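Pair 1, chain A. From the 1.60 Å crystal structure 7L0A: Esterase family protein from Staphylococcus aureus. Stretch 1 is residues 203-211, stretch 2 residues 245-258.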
# COMPACT_ATOMS: atom_id res chain seq x y z
N PRO A 203 17.18 5.03 -21.94
CA PRO A 203 17.39 5.80 -20.70
C PRO A 203 18.87 6.08 -20.49
O PRO A 203 19.75 5.35 -20.94
CB PRO A 203 16.83 4.90 -19.60
CG PRO A 203 15.92 3.92 -20.31
CD PRO A 203 16.50 3.73 -21.69
N LYS A 204 19.15 7.16 -19.74
CA LYS A 204 20.52 7.34 -19.26
C LYS A 204 20.90 6.13 -18.41
O LYS A 204 20.13 5.68 -17.55
CB LYS A 204 20.62 8.64 -18.46
CG LYS A 204 22.02 9.22 -18.36
CD LYS A 204 21.99 10.64 -17.78
CE LYS A 204 23.39 11.09 -17.39
NZ LYS A 204 23.40 12.45 -16.79
N LEU A 205 22.10 5.59 -18.66
CA LEU A 205 22.55 4.35 -18.04
C LEU A 205 23.68 4.60 -17.05
O LEU A 205 24.69 5.23 -17.38
CB LEU A 205 23.04 3.39 -19.12
CG LEU A 205 22.00 2.85 -20.08
CD1 LEU A 205 22.72 2.08 -21.20
CD2 LEU A 205 21.02 1.95 -19.36
N LEU A 206 23.50 4.06 -15.84
CA LEU A 206 24.57 3.94 -14.85
C LEU A 206 24.72 2.45 -14.57
O LEU A 206 23.80 1.82 -14.03
CB LEU A 206 24.26 4.74 -13.58
CG LEU A 206 25.25 4.47 -12.45
CD1 LEU A 206 26.64 4.90 -12.79
CD2 LEU A 206 24.74 5.17 -11.19
N ILE A 207 25.85 1.88 -14.99
CA ILE A 207 26.10 0.45 -14.84
C ILE A 207 27.18 0.27 -13.80
O ILE A 207 28.22 0.92 -13.86
CB ILE A 207 26.51 -0.18 -16.20
CG1 ILE A 207 25.39 0.05 -17.21
CG2 ILE A 207 26.87 -1.64 -16.02
CD1 ILE A 207 25.77 -0.31 -18.64
N MET A 208 26.93 -0.60 -12.82
CA MET A 208 27.85 -0.77 -11.70
C MET A 208 28.09 -2.25 -11.45
O MET A 208 27.18 -3.08 -11.57
CB MET A 208 27.33 -0.09 -10.41
CG MET A 208 26.63 1.23 -10.65
SD MET A 208 26.13 2.05 -9.08
CE MET A 208 27.72 2.61 -8.54
N CYS A 209 29.33 -2.59 -11.12
CA CYS A 209 29.67 -3.95 -10.73
C CYS A 209 30.93 -3.92 -9.87
O CYS A 209 31.84 -3.14 -10.13
CB CYS A 209 29.88 -4.83 -11.99
SG CYS A 209 29.95 -6.58 -11.70
N GLY A 210 30.99 -4.79 -8.89
CA GLY A 210 32.19 -4.94 -8.11
C GLY A 210 33.23 -5.79 -8.82
O GLY A 210 32.90 -6.75 -9.51
N LYS A 211 34.50 -5.47 -8.57
CA LYS A 211 35.59 -6.11 -9.29
C LYS A 211 35.77 -7.59 -8.95
O LYS A 211 36.39 -8.32 -9.73
CB LYS A 211 36.90 -5.36 -9.05
CG LYS A 211 36.90 -3.97 -9.68
CD LYS A 211 38.20 -3.23 -9.41
CE LYS A 211 38.25 -1.95 -10.22
NZ LYS A 211 39.53 -1.22 -10.00
N ALA A 245 26.37 -6.35 0.69
CA ALA A 245 27.35 -5.37 1.13
C ALA A 245 27.72 -4.44 -0.02
O ALA A 245 27.85 -3.22 0.16
CB ALA A 245 28.59 -6.07 1.67
N TYR A 246 27.84 -4.98 -1.24
CA TYR A 246 28.06 -4.14 -2.40
C TYR A 246 26.78 -3.44 -2.84
O TYR A 246 26.80 -2.23 -3.09
CB TYR A 246 28.64 -4.97 -3.57
CG TYR A 246 28.85 -4.13 -4.80
CD1 TYR A 246 29.90 -3.23 -4.88
CD2 TYR A 246 27.99 -4.23 -5.91
CE1 TYR A 246 30.09 -2.44 -6.00
CE2 TYR A 246 28.18 -3.44 -7.01
CZ TYR A 246 29.23 -2.55 -7.05
OH TYR A 246 29.43 -1.74 -8.15
N TRP A 247 25.64 -4.16 -2.94
CA TRP A 247 24.44 -3.50 -3.43
C TRP A 247 23.94 -2.40 -2.48
O TRP A 247 23.33 -1.44 -2.95
CB TRP A 247 23.31 -4.53 -3.73
CG TRP A 247 23.80 -5.51 -4.79
CD1 TRP A 247 24.52 -5.20 -5.88
CD2 TRP A 247 23.67 -6.93 -4.76
NE1 TRP A 247 24.86 -6.35 -6.56
CE2 TRP A 247 24.33 -7.42 -5.91
CE3 TRP A 247 23.05 -7.84 -3.91
CZ2 TRP A 247 24.40 -8.77 -6.19
CZ3 TRP A 247 23.12 -9.16 -4.18
CH2 TRP A 247 23.79 -9.64 -5.34
N ASP A 248 24.28 -2.46 -1.18
CA ASP A 248 23.92 -1.35 -0.30
C ASP A 248 24.66 -0.07 -0.71
O ASP A 248 24.05 0.99 -0.87
CB ASP A 248 24.25 -1.72 1.14
CG ASP A 248 23.93 -0.63 2.13
OD1 ASP A 248 22.89 0.04 2.04
OD2 ASP A 248 24.75 -0.44 3.07
N GLN A 249 25.97 -0.19 -0.92
CA GLN A 249 26.77 0.94 -1.37
C GLN A 249 26.36 1.44 -2.74
O GLN A 249 26.29 2.65 -2.99
CB GLN A 249 28.25 0.54 -1.43
CG GLN A 249 28.87 0.10 -0.13
CD GLN A 249 30.28 -0.45 -0.32
OE1 GLN A 249 30.53 -1.64 -0.10
NE2 GLN A 249 31.20 0.41 -0.75
N ALA A 250 26.10 0.50 -3.66
CA ALA A 250 25.79 0.84 -5.04
C ALA A 250 24.43 1.52 -5.15
O ALA A 250 24.26 2.47 -5.91
CB ALA A 250 25.84 -0.41 -5.92
N ILE A 251 23.44 1.04 -4.38
CA ILE A 251 22.12 1.65 -4.49
C ILE A 251 22.10 3.02 -3.84
O ILE A 251 21.34 3.91 -4.28
CB ILE A 251 21.04 0.72 -3.93
CG1 ILE A 251 19.64 1.05 -4.46
CG2 ILE A 251 20.99 0.69 -2.42
CD1 ILE A 251 19.47 0.79 -5.97
N LYS A 252 22.93 3.25 -2.81
CA LYS A 252 23.04 4.60 -2.29
C LYS A 252 23.56 5.56 -3.36
O LYS A 252 23.01 6.64 -3.56
CB LYS A 252 23.95 4.62 -1.06
CG LYS A 252 24.21 6.00 -0.44
CD LYS A 252 25.26 5.88 0.65
CE LYS A 252 25.75 7.24 1.14
NZ LYS A 252 24.65 8.01 1.77
N ARG A 253 24.63 5.15 -4.07
CA ARG A 253 25.18 5.97 -5.14
C ARG A 253 24.17 6.16 -6.26
O ARG A 253 24.00 7.27 -6.79
CB ARG A 253 26.47 5.34 -5.64
CG ARG A 253 26.94 5.82 -6.98
CD ARG A 253 27.48 7.25 -6.92
NE ARG A 253 27.78 7.71 -8.28
CZ ARG A 253 27.37 8.87 -8.78
NH1 ARG A 253 26.66 9.71 -8.05
NH2 ARG A 253 27.70 9.18 -10.03
N ALA A 254 23.48 5.07 -6.62
CA ALA A 254 22.51 5.13 -7.70
C ALA A 254 21.38 6.10 -7.40
O ALA A 254 20.94 6.84 -8.29
CB ALA A 254 21.95 3.73 -7.95
N ILE A 255 20.89 6.13 -6.16
CA ILE A 255 19.77 7.01 -5.84
C ILE A 255 20.20 8.46 -5.91
O ILE A 255 19.48 9.30 -6.45
CB ILE A 255 19.20 6.63 -4.46
CG1 ILE A 255 18.35 5.36 -4.60
CG2 ILE A 255 18.34 7.78 -3.89
CD1 ILE A 255 17.90 4.75 -3.29
N THR A 256 21.39 8.77 -5.39
CA THR A 256 21.91 10.14 -5.54
C THR A 256 22.01 10.54 -7.01
O THR A 256 21.61 11.65 -7.39
CB THR A 256 23.27 10.25 -4.86
OG1 THR A 256 23.13 9.90 -3.48
CG2 THR A 256 23.79 11.68 -4.98
N TRP A 257 22.51 9.64 -7.85
CA TRP A 257 22.65 9.92 -9.28
C TRP A 257 21.29 10.10 -9.94
O TRP A 257 21.12 11.00 -10.78
CB TRP A 257 23.45 8.78 -9.91
CG TRP A 257 23.58 8.84 -11.39
CD1 TRP A 257 24.52 9.53 -12.11
CD2 TRP A 257 22.78 8.15 -12.35
NE1 TRP A 257 24.32 9.33 -13.46
CE2 TRP A 257 23.27 8.48 -13.63
CE3 TRP A 257 21.69 7.28 -12.25
CZ2 TRP A 257 22.70 7.98 -14.80
CZ3 TRP A 257 21.14 6.77 -13.42
CH2 TRP A 257 21.64 7.12 -14.67
N MET A 258 20.32 9.28 -9.57
CA MET A 258 19.01 9.34 -10.19
C MET A 258 18.35 10.70 -10.02
O MET A 258 17.72 11.21 -10.96
CB MET A 258 18.09 8.30 -9.55
CG MET A 258 18.19 6.93 -10.05
SD MET A 258 17.12 5.94 -8.97
CE MET A 258 18.12 4.47 -9.00
O HOH W 1 21.95 11.57 -14.09

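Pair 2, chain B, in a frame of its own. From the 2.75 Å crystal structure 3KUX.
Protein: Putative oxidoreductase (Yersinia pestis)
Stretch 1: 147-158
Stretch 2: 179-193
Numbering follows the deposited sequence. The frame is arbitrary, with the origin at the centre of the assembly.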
# COMPACT_ATOMS: atom_id res chain seq x y z
N ASN B 147 -7.05 -17.07 20.28
CA ASN B 147 -5.72 -16.50 20.19
C ASN B 147 -5.05 -16.89 18.87
O ASN B 147 -4.85 -18.08 18.60
CB ASN B 147 -4.86 -16.94 21.37
CG ASN B 147 -5.54 -16.70 22.70
OD1 ASN B 147 -5.77 -17.64 23.47
ND2 ASN B 147 -5.88 -15.45 22.98
N VAL B 148 -4.74 -15.90 18.04
CA VAL B 148 -4.08 -16.15 16.76
C VAL B 148 -2.62 -16.54 16.96
O VAL B 148 -1.89 -15.86 17.69
CB VAL B 148 -4.16 -14.90 15.87
CG1 VAL B 148 -3.34 -15.09 14.61
CG2 VAL B 148 -5.60 -14.59 15.54
N VAL B 149 -2.20 -17.63 16.32
CA VAL B 149 -0.82 -18.11 16.45
C VAL B 149 -0.07 -18.16 15.12
O VAL B 149 1.14 -18.35 15.10
CB VAL B 149 -0.74 -19.51 17.10
CG1 VAL B 149 -1.40 -19.50 18.46
CG2 VAL B 149 -1.38 -20.56 16.19
N TYR B 150 -0.78 -17.98 14.02
CA TYR B 150 -0.17 -18.11 12.70
C TYR B 150 -0.85 -17.22 11.68
O TYR B 150 -2.08 -17.19 11.60
CB TYR B 150 -0.26 -19.57 12.23
CG TYR B 150 0.53 -19.88 10.98
CD1 TYR B 150 1.91 -20.04 11.02
CD2 TYR B 150 -0.12 -20.01 9.75
CE1 TYR B 150 2.63 -20.32 9.86
CE2 TYR B 150 0.60 -20.30 8.59
CZ TYR B 150 1.97 -20.45 8.66
OH TYR B 150 2.69 -20.74 7.52
N PHE B 151 -0.06 -16.51 10.89
CA PHE B 151 -0.59 -15.69 9.81
C PHE B 151 0.23 -15.85 8.54
O PHE B 151 1.43 -15.57 8.52
CB PHE B 151 -0.65 -14.22 10.25
CG PHE B 151 -1.12 -13.28 9.17
CD1 PHE B 151 -2.42 -13.34 8.68
CD2 PHE B 151 -0.27 -12.30 8.66
CE1 PHE B 151 -2.85 -12.46 7.69
CE2 PHE B 151 -0.70 -11.41 7.68
CZ PHE B 151 -1.99 -11.49 7.19
N GLU B 152 -0.42 -16.31 7.47
CA GLU B 152 0.25 -16.53 6.21
C GLU B 152 -0.39 -15.70 5.10
O GLU B 152 -1.59 -15.76 4.88
CB GLU B 152 0.25 -18.02 5.85
CG GLU B 152 1.05 -18.36 4.60
CD GLU B 152 1.37 -19.84 4.50
OE1 GLU B 152 1.86 -20.28 3.44
OE2 GLU B 152 1.15 -20.57 5.49
N SER B 153 0.44 -14.92 4.41
CA SER B 153 -0.04 -13.98 3.41
C SER B 153 0.78 -14.12 2.13
O SER B 153 2.00 -13.93 2.16
CB SER B 153 0.06 -12.56 3.97
OG SER B 153 -0.33 -11.59 3.02
N HIS B 154 0.12 -14.46 1.02
CA HIS B 154 0.79 -14.66 -0.27
C HIS B 154 0.33 -13.69 -1.36
O HIS B 154 -0.83 -13.25 -1.37
CB HIS B 154 0.53 -16.07 -0.81
CG HIS B 154 1.23 -17.16 -0.06
ND1 HIS B 154 2.04 -18.08 -0.69
CD2 HIS B 154 1.20 -17.51 1.24
CE1 HIS B 154 2.50 -18.93 0.21
NE2 HIS B 154 2.01 -18.61 1.39
N PHE B 155 1.24 -13.39 -2.28
CA PHE B 155 0.87 -12.83 -3.58
C PHE B 155 1.54 -13.65 -4.68
O PHE B 155 2.46 -13.19 -5.34
CB PHE B 155 1.28 -11.37 -3.71
CG PHE B 155 0.19 -10.42 -3.35
CD1 PHE B 155 -1.13 -10.70 -3.69
CD2 PHE B 155 0.47 -9.24 -2.69
CE1 PHE B 155 -2.15 -9.82 -3.36
CE2 PHE B 155 -0.55 -8.35 -2.35
CZ PHE B 155 -1.86 -8.65 -2.69
N ASP B 156 1.07 -14.89 -4.85
CA ASP B 156 1.67 -15.81 -5.81
C ASP B 156 1.05 -15.60 -7.18
O ASP B 156 -0.16 -15.51 -7.32
CB ASP B 156 1.47 -17.25 -5.35
CG ASP B 156 2.07 -17.50 -3.99
OD1 ASP B 156 2.98 -16.73 -3.59
OD2 ASP B 156 1.65 -18.46 -3.31
N ARG B 157 1.90 -15.50 -8.20
CA ARG B 157 1.43 -15.26 -9.56
C ARG B 157 2.08 -16.22 -10.54
O ARG B 157 3.10 -16.84 -10.25
CB ARG B 157 1.78 -13.85 -10.00
CG ARG B 157 1.22 -12.76 -9.14
CD ARG B 157 2.10 -11.55 -9.28
NE ARG B 157 1.43 -10.32 -8.89
CZ ARG B 157 2.04 -9.15 -8.81
NH1 ARG B 157 3.33 -9.06 -9.10
NH2 ARG B 157 1.36 -8.07 -8.45
N TYR B 158 1.48 -16.30 -11.72
CA TYR B 158 2.08 -17.05 -12.80
C TYR B 158 2.36 -16.15 -13.99
O TYR B 158 1.49 -15.93 -14.83
CB TYR B 158 1.19 -18.21 -13.24
CG TYR B 158 1.86 -19.13 -14.23
CD1 TYR B 158 2.92 -19.94 -13.84
CD2 TYR B 158 1.46 -19.17 -15.56
CE1 TYR B 158 3.55 -20.78 -14.74
CE2 TYR B 158 2.08 -20.01 -16.46
CZ TYR B 158 3.13 -20.81 -16.05
OH TYR B 158 3.76 -21.64 -16.94
N ASP B 179 8.80 -4.43 -4.53
CA ASP B 179 7.50 -4.09 -5.11
C ASP B 179 6.31 -4.54 -4.25
O ASP B 179 5.32 -3.82 -4.13
CB ASP B 179 7.38 -4.65 -6.52
CG ASP B 179 6.14 -4.14 -7.23
OD1 ASP B 179 5.82 -2.94 -7.10
OD2 ASP B 179 5.48 -4.94 -7.93
N LEU B 180 6.40 -5.72 -3.65
CA LEU B 180 5.27 -6.28 -2.92
C LEU B 180 5.54 -6.39 -1.42
O LEU B 180 4.62 -6.34 -0.61
CB LEU B 180 4.87 -7.63 -3.50
CG LEU B 180 4.34 -7.58 -4.94
CD1 LEU B 180 4.20 -8.97 -5.54
CD2 LEU B 180 3.00 -6.85 -4.98
N GLY B 181 6.81 -6.53 -1.04
CA GLY B 181 7.15 -6.57 0.38
C GLY B 181 6.43 -5.51 1.20
O GLY B 181 5.79 -5.82 2.20
N PRO B 182 6.54 -4.24 0.79
CA PRO B 182 5.97 -3.16 1.58
C PRO B 182 4.48 -3.37 1.90
O PRO B 182 4.04 -3.11 3.02
CB PRO B 182 6.17 -1.93 0.69
CG PRO B 182 7.36 -2.25 -0.13
CD PRO B 182 7.29 -3.73 -0.38
N HIS B 183 3.72 -3.82 0.91
CA HIS B 183 2.30 -4.06 1.12
C HIS B 183 2.07 -5.08 2.23
O HIS B 183 1.32 -4.83 3.17
CB HIS B 183 1.63 -4.54 -0.17
CG HIS B 183 1.52 -3.48 -1.22
ND1 HIS B 183 0.90 -2.27 -0.99
CD2 HIS B 183 1.94 -3.45 -2.51
CE1 HIS B 183 0.95 -1.54 -2.09
NE2 HIS B 183 1.58 -2.23 -3.02
N LEU B 184 2.75 -6.22 2.11
CA LEU B 184 2.57 -7.32 3.05
C LEU B 184 3.11 -6.98 4.44
O LEU B 184 2.41 -7.19 5.43
CB LEU B 184 3.26 -8.57 2.51
CG LEU B 184 2.49 -9.35 1.42
CD1 LEU B 184 1.54 -8.46 0.65
CD2 LEU B 184 3.47 -10.05 0.49
N LEU B 185 4.33 -6.46 4.50
CA LEU B 185 4.92 -6.07 5.77
C LEU B 185 4.02 -5.10 6.53
O LEU B 185 3.82 -5.24 7.73
CB LEU B 185 6.29 -5.43 5.54
CG LEU B 185 7.47 -6.38 5.30
CD1 LEU B 185 8.71 -5.60 4.84
CD2 LEU B 185 7.78 -7.18 6.55
N ASP B 186 3.48 -4.11 5.82
CA ASP B 186 2.67 -3.10 6.46
C ASP B 186 1.43 -3.72 7.11
O ASP B 186 1.06 -3.35 8.23
CB ASP B 186 2.25 -2.02 5.48
CG ASP B 186 1.43 -0.93 6.14
OD1 ASP B 186 1.93 -0.33 7.12
OD2 ASP B 186 0.30 -0.68 5.68
N GLN B 187 0.80 -4.66 6.41
CA GLN B 187 -0.36 -5.36 6.97
C GLN B 187 0.00 -6.15 8.22
O GLN B 187 -0.71 -6.12 9.22
CB GLN B 187 -0.98 -6.29 5.93
CG GLN B 187 -1.68 -5.57 4.79
CD GLN B 187 -2.38 -6.53 3.84
OE1 GLN B 187 -3.21 -6.12 3.03
NE2 GLN B 187 -2.06 -7.82 3.95
N ALA B 188 1.13 -6.86 8.17
CA ALA B 188 1.60 -7.64 9.30
C ALA B 188 1.82 -6.75 10.53
O ALA B 188 1.43 -7.10 11.64
CB ALA B 188 2.88 -8.36 8.95
N LEU B 189 2.43 -5.59 10.31
CA LEU B 189 2.64 -4.64 11.39
C LEU B 189 1.31 -4.13 11.93
O LEU B 189 1.12 -4.04 13.14
CB LEU B 189 3.51 -3.48 10.93
CG LEU B 189 5.02 -3.68 11.06
CD1 LEU B 189 5.43 -5.06 10.57
CD2 LEU B 189 5.78 -2.59 10.31
N GLN B 190 0.38 -3.80 11.04
CA GLN B 190 -0.93 -3.30 11.44
C GLN B 190 -1.70 -4.30 12.29
O GLN B 190 -2.39 -3.92 13.23
CB GLN B 190 -1.75 -2.94 10.21
CG GLN B 190 -1.24 -1.71 9.50
CD GLN B 190 -1.24 -0.50 10.40
OE1 GLN B 190 -2.29 -0.10 10.91
NE2 GLN B 190 -0.07 0.09 10.61
N LEU B 191 -1.57 -5.58 11.96
CA LEU B 191 -2.29 -6.63 12.68
C LEU B 191 -1.60 -7.06 13.98
O LEU B 191 -2.27 -7.25 14.99
CB LEU B 191 -2.49 -7.86 11.78
CG LEU B 191 -3.39 -7.70 10.55
CD1 LEU B 191 -3.25 -8.91 9.63
CD2 LEU B 191 -4.84 -7.51 10.96
N PHE B 192 -0.28 -7.22 13.95
CA PHE B 192 0.43 -7.84 15.07
C PHE B 192 1.54 -6.98 15.68
O PHE B 192 2.18 -7.39 16.64
CB PHE B 192 1.02 -9.19 14.66
CG PHE B 192 0.02 -10.13 14.04
CD1 PHE B 192 -0.92 -10.79 14.82
CD2 PHE B 192 0.01 -10.35 12.67
CE1 PHE B 192 -1.84 -11.65 14.25
CE2 PHE B 192 -0.91 -11.20 12.09
CZ PHE B 192 -1.84 -11.86 12.88
N GLY B 193 1.76 -5.80 15.13
CA GLY B 193 2.86 -4.97 15.59
C GLY B 193 4.21 -5.52 15.14
O GLY B 193 4.28 -6.31 14.20
O HOH W 2 0.12 -9.26 4.77

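In both pairs a β-strand lies against a helix that runs nearly antiparallel to it. The axes approach to 9.4 Å at an angle of 152° in pair 1, and to 9.7 Å at 160° in pair 2; 14 central residues superpose with an RMSD of 0.7 Å over N, CA and C. The register is shared as well. Leu206(A), Met208(A) and Gly210(A) lie opposite Ala254(A), Ala250(A) and Tyr246(A), and their counterparts Phe151(B), Ser153(B) and Phe155(B) lie opposite Ala188(B), Leu184(B) and Leu180(B). The buried surface is also similar, 490 and 535 Å², and no hydrogen bond crosses directly between the stretches in either pair.

The closest match in side-chain position is the alanine of the helix. Ala254(A) and Ala188(B) coincide to 0.2 Å in CA and in side-chain centre, and the strand residues facing them, Leu206(A) and Phe151(B), have side-chain centres only 0.4 Å apart. Leu206(A) CD2 comes to 4.1 Å from Ala254(A) CA, but in both pairs the closer contacts of this strand side chain are with larger residues further along the helix. In pair 1 the larger residue is Trp257(A): Leu206(A) CB sits 3.5 Å from the centroid of its six-membered ring, almost on the ring normal, while Lys204(A) O approaches the ring edge, 3.6 Å from Trp257(A) CH2. In pair 2 the aromatic ring is on the strand instead. Leu191(B), which matches Trp257(A), places CD1 over the face of Phe151(B), 4.1 Å from the ring centroid. Phe192(B) adds a second aromatic group, its CE2 3.5 Å from Phe151(B) CB, with the two rings oblique at 53°. Its counterpart Met258(A) makes no contact with the strand.

At the middle position, bulk is exchanged between strand and helix. Met208(A) reaches across to a small residue, with SD 4.0 Å from Ala250(A) CB, and its CE extends to 3.7 Å from Arg253(A) CG. Pair 2 sets the small residue on the strand and the larger one on the helix: Ser153(B) OG is 3.9 Å from Leu184(B) CG. Water 2 spans the gap between the serine hydroxyl and the helix backbone, 2.9 Å from Ser153(B) OG and donating to Leu184(B) O at 3.2 Å. Pair 1 has a water bridge too, but at the exposed Lys204(A): Lys204(A) NZ donates to water 1 at 3.2 Å, and the water makes a weak bond to Trp257(A) O at 3.5 Å.

A similar exchange occurs at the third position. Gly210(A) has no side chain, and Tyr246(A) lies against the strand backbone itself, with Gly210(A) CA 4.2 Å from its ring centroid, over one face. A β-carbon on the glycine would point toward the helix and lie 3.6 Å from Tyr246(A) CD1. In pair 2 the ring belongs to the strand: Phe155(B) CD2 packs 3.6 Å from Leu184(B) CD1 and 4.2 Å from Leu180(B) CD2, so aliphatic side chains on successive helical turns receive it.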